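Local coordinates for Ig domain protein, group 2 domain protein (Shewanella frigidimarina, PDB 6BG8) that binds ice and inhibits the growth of its crystals, serving as the ice-binding domain of an adhesin that attaches the bacterium to ice, at residues L124-K130 with S152-T157. Numbering follows the deposited sequence. Where two conformers were deposited one is given.
Sequences LTRGVYK and SVFIFT. With SO4 (sulfate ion), chain C.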
loop_
_atom_site.group_PDB
_atom_site.type_symbol
_atom_site.label_atom_id
_atom_site.label_comp_id
_atom_site.label_asym_id
_atom_site.label_seq_id
_atom_site.Cartn_x
_atom_site.Cartn_y
_atom_site.Cartn_z
ATOM N N LEU A 124 -4.720 -6.410 18.692
ATOM C CA LEU A 124 -5.745 -7.114 17.926
ATOM C C LEU A 124 -5.192 -8.407 17.348
ATOM O O LEU A 124 -4.030 -8.468 16.930
ATOM C CB LEU A 124 -6.286 -6.241 16.787
ATOM C CG LEU A 124 -7.061 -4.995 17.220
ATOM C CD1 LEU A 124 -7.536 -4.190 15.997
ATOM C CD2 LEU A 124 -8.224 -5.376 18.128
ATOM N N THR A 125 -6.040 -9.429 17.305
ATOM C CA THR A 125 -5.696 -10.684 16.660
ATOM C C THR A 125 -6.190 -10.675 15.212
ATOM O O THR A 125 -6.840 -9.729 14.754
ATOM C CB THR A 125 -6.264 -11.849 17.464
ATOM O OG1 THR A 125 -7.599 -11.541 17.866
ATOM C CG2 THR A 125 -5.437 -12.034 18.718
ATOM N N ARG A 126 -5.860 -11.735 14.482
ATOM C CA ARG A 126 -6.215 -11.775 13.073
ATOM C C ARG A 126 -7.728 -11.748 12.898
ATOM O O ARG A 126 -8.501 -12.079 13.805
ATOM C CB ARG A 126 -5.630 -13.016 12.406
ATOM C CG ARG A 126 -6.363 -14.284 12.735
ATOM C CD ARG A 126 -5.387 -15.431 12.746
ATOM N NE ARG A 126 -6.046 -16.724 12.697
ATOM C CZ ARG A 126 -5.463 -17.833 12.262
ATOM N NH1 ARG A 126 -4.206 -17.798 11.829
ATOM N NH2 ARG A 126 -6.144 -18.973 12.251
ATOM N N GLY A 127 -8.150 -11.338 11.718
ATOM C CA GLY A 127 -9.559 -11.238 11.425
ATOM C C GLY A 127 -9.812 -10.108 10.450
ATOM O O GLY A 127 -8.886 -9.535 9.880
ATOM N N VAL A 128 -11.100 -9.807 10.295
ATOM C CA VAL A 128 -11.621 -8.771 9.409
ATOM C C VAL A 128 -12.319 -7.739 10.274
ATOM O O VAL A 128 -13.300 -8.063 10.959
ATOM C CB VAL A 128 -12.612 -9.339 8.383
ATOM C CG1 VAL A 128 -13.189 -8.199 7.522
ATOM C CG2 VAL A 128 -11.951 -10.406 7.533
ATOM N N TYR A 129 -11.842 -6.498 10.222
ATOM C CA TYR A 129 -12.344 -5.425 11.071
ATOM C C TYR A 129 -12.934 -4.338 10.191
ATOM O O TYR A 129 -12.215 -3.718 9.397
ATOM C CB TYR A 129 -11.215 -4.872 11.952
ATOM C CG TYR A 129 -10.648 -5.906 12.886
ATOM C CD1 TYR A 129 -9.600 -6.732 12.493
ATOM C CD2 TYR A 129 -11.190 -6.099 14.152
ATOM C CE1 TYR A 129 -9.089 -7.689 13.344
ATOM C CE2 TYR A 129 -10.677 -7.057 15.015
ATOM C CZ TYR A 129 -9.625 -7.849 14.603
ATOM O OH TYR A 129 -9.117 -8.814 15.447
ATOM N N LYS A 130 -14.238 -4.111 10.331
ATOM C CA LYS A 130 -14.986 -3.226 9.444
ATOM C C LYS A 130 -15.619 -2.090 10.235
ATOM O O LYS A 130 -16.107 -2.292 11.353
ATOM C CB LYS A 130 -16.071 -4.003 8.702
ATOM C CG LYS A 130 -16.833 -3.189 7.664
ATOM C CD LYS A 130 -17.898 -4.066 7.021
ATOM C CE LYS A 130 -18.863 -3.257 6.152
ATOM N NZ LYS A 130 -18.161 -2.511 5.065
ATOM N N SER A 152 -1.185 -15.636 9.709
ATOM C CA SER A 152 -2.353 -14.894 10.172
ATOM C C SER A 152 -2.591 -13.655 9.320
ATOM O O SER A 152 -1.673 -12.855 9.093
ATOM C CB SER A 152 -2.187 -14.487 11.630
ATOM O OG SER A 152 -2.310 -15.613 12.475
ATOM N N VAL A 153 -3.838 -13.483 8.884
ATOM C CA VAL A 153 -4.236 -12.405 7.982
ATOM C C VAL A 153 -5.057 -11.390 8.766
ATOM O O VAL A 153 -5.947 -11.762 9.543
ATOM C CB VAL A 153 -5.033 -12.943 6.780
ATOM C CG1 VAL A 153 -5.724 -11.791 6.038
ATOM C CG2 VAL A 153 -4.113 -13.695 5.838
ATOM N N PHE A 154 -4.755 -10.110 8.566
ATOM C CA PHE A 154 -5.468 -9.000 9.188
ATOM C C PHE A 154 -6.005 -8.107 8.079
ATOM O O PHE A 154 -5.237 -7.644 7.236
ATOM C CB PHE A 154 -4.544 -8.173 10.093
ATOM C CG PHE A 154 -3.879 -8.955 11.188
ATOM C CD1 PHE A 154 -2.842 -9.840 10.911
ATOM C CD2 PHE A 154 -4.244 -8.749 12.507
ATOM C CE1 PHE A 154 -2.209 -10.541 11.940
ATOM C CE2 PHE A 154 -3.614 -9.437 13.537
ATOM C CZ PHE A 154 -2.592 -10.335 13.242
ATOM N N ILE A 155 -7.312 -7.851 8.087
ATOM C CA ILE A 155 -7.933 -6.966 7.110
ATOM C C ILE A 155 -8.682 -5.890 7.868
ATOM O O ILE A 155 -9.533 -6.193 8.716
ATOM C CB ILE A 155 -8.872 -7.723 6.161
ATOM C CG1 ILE A 155 -8.057 -8.684 5.291
ATOM C CG2 ILE A 155 -9.663 -6.742 5.295
ATOM C CD1 ILE A 155 -8.896 -9.682 4.508
ATOM N N PHE A 156 -8.353 -4.642 7.575
ATOM C CA PHE A 156 -9.069 -3.478 8.079
ATOM C C PHE A 156 -9.750 -2.814 6.900
ATOM O O PHE A 156 -9.086 -2.438 5.929
ATOM C CB PHE A 156 -8.116 -2.513 8.777
ATOM C CG PHE A 156 -7.453 -3.113 9.969
ATOM C CD1 PHE A 156 -6.274 -3.838 9.838
ATOM C CD2 PHE A 156 -8.032 -3.000 11.220
ATOM C CE1 PHE A 156 -5.680 -4.418 10.953
ATOM C CE2 PHE A 156 -7.448 -3.576 12.323
ATOM C CZ PHE A 156 -6.273 -4.286 12.188
ATOM N N THR A 157 -11.074 -2.714 6.961
ATOM C CA THR A 157 -11.840 -2.229 5.821
ATOM C C THR A 157 -12.770 -1.113 6.282
ATOM O O THR A 157 -13.644 -1.325 7.129
ATOM C CB THR A 157 -12.580 -3.379 5.135
ATOM O OG1 THR A 157 -13.341 -2.850 4.050
ATOM C CG2 THR A 157 -13.467 -4.173 6.106
HETATM S S SO4 C . -9.317 -17.282 14.039
HETATM O O1 SO4 C . -8.892 -18.252 13.038
HETATM O O2 SO4 C . -10.757 -17.061 13.990
HETATM O O3 SO4 C . -8.805 -17.731 15.324
HETATM O O4 SO4 C . -8.772 -15.960 13.841
HETATM O O HOH W 1 -16.068 -4.169 3.914
HETATM O O HOH W 2 -16.300 -0.391 5.554
#
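NH1 of R126 donates to OG of S152 at 3.0 Å; the single proton of this hydroxyl lies near two carbonyls, G146 O, the stronger partner, and D149 O. R126, in the short loop before strand 127-130, suits its place because NH1 can also form a salt bridge with D149 while NH2 lies 2.9 Å from O1 of a sulfate, probably from the crystallisation liquor. With chi1 at 76° and a bend at chi2, the guanidinium reaches the serine, but in one of two conformers, so this grip is not fixed.

From here on, G127-K130 and F154-T157 run parallel, joined by alternating backbone bonds such as Y129 N to I155 O, 2.8 Å. At phi 148° a side chain on residue 127 would collide with R126 O, hence glycine. R126 CA sits over one face of the F154 ring, 3.8 Å from its centroid. The Y129 and F156 ring planes differ by 17° but, centroids 5.3 Å apart, hardly overlap; L124 CD1 meets the F156 edge at 3.7 Å. Y129 OH donates to T125 O at 2.5 Å from above the carbonyl plane, satisfying tyrosine's buried polar end.

On the other face, with V128 and I155, K130 CB packs on T157 CG2 (3.7 Å), and two waters link K130 NZ to T157 OG1 and O.

In this beta-solenoid, strand 112-114 flanks 127-131 and 182-186 flanks 154-158; L144 packs on L124, F154 and F156, W184 stacks on F156, and T157 OG1 bonds R185 and, weakly, L102 O of helix 84-103.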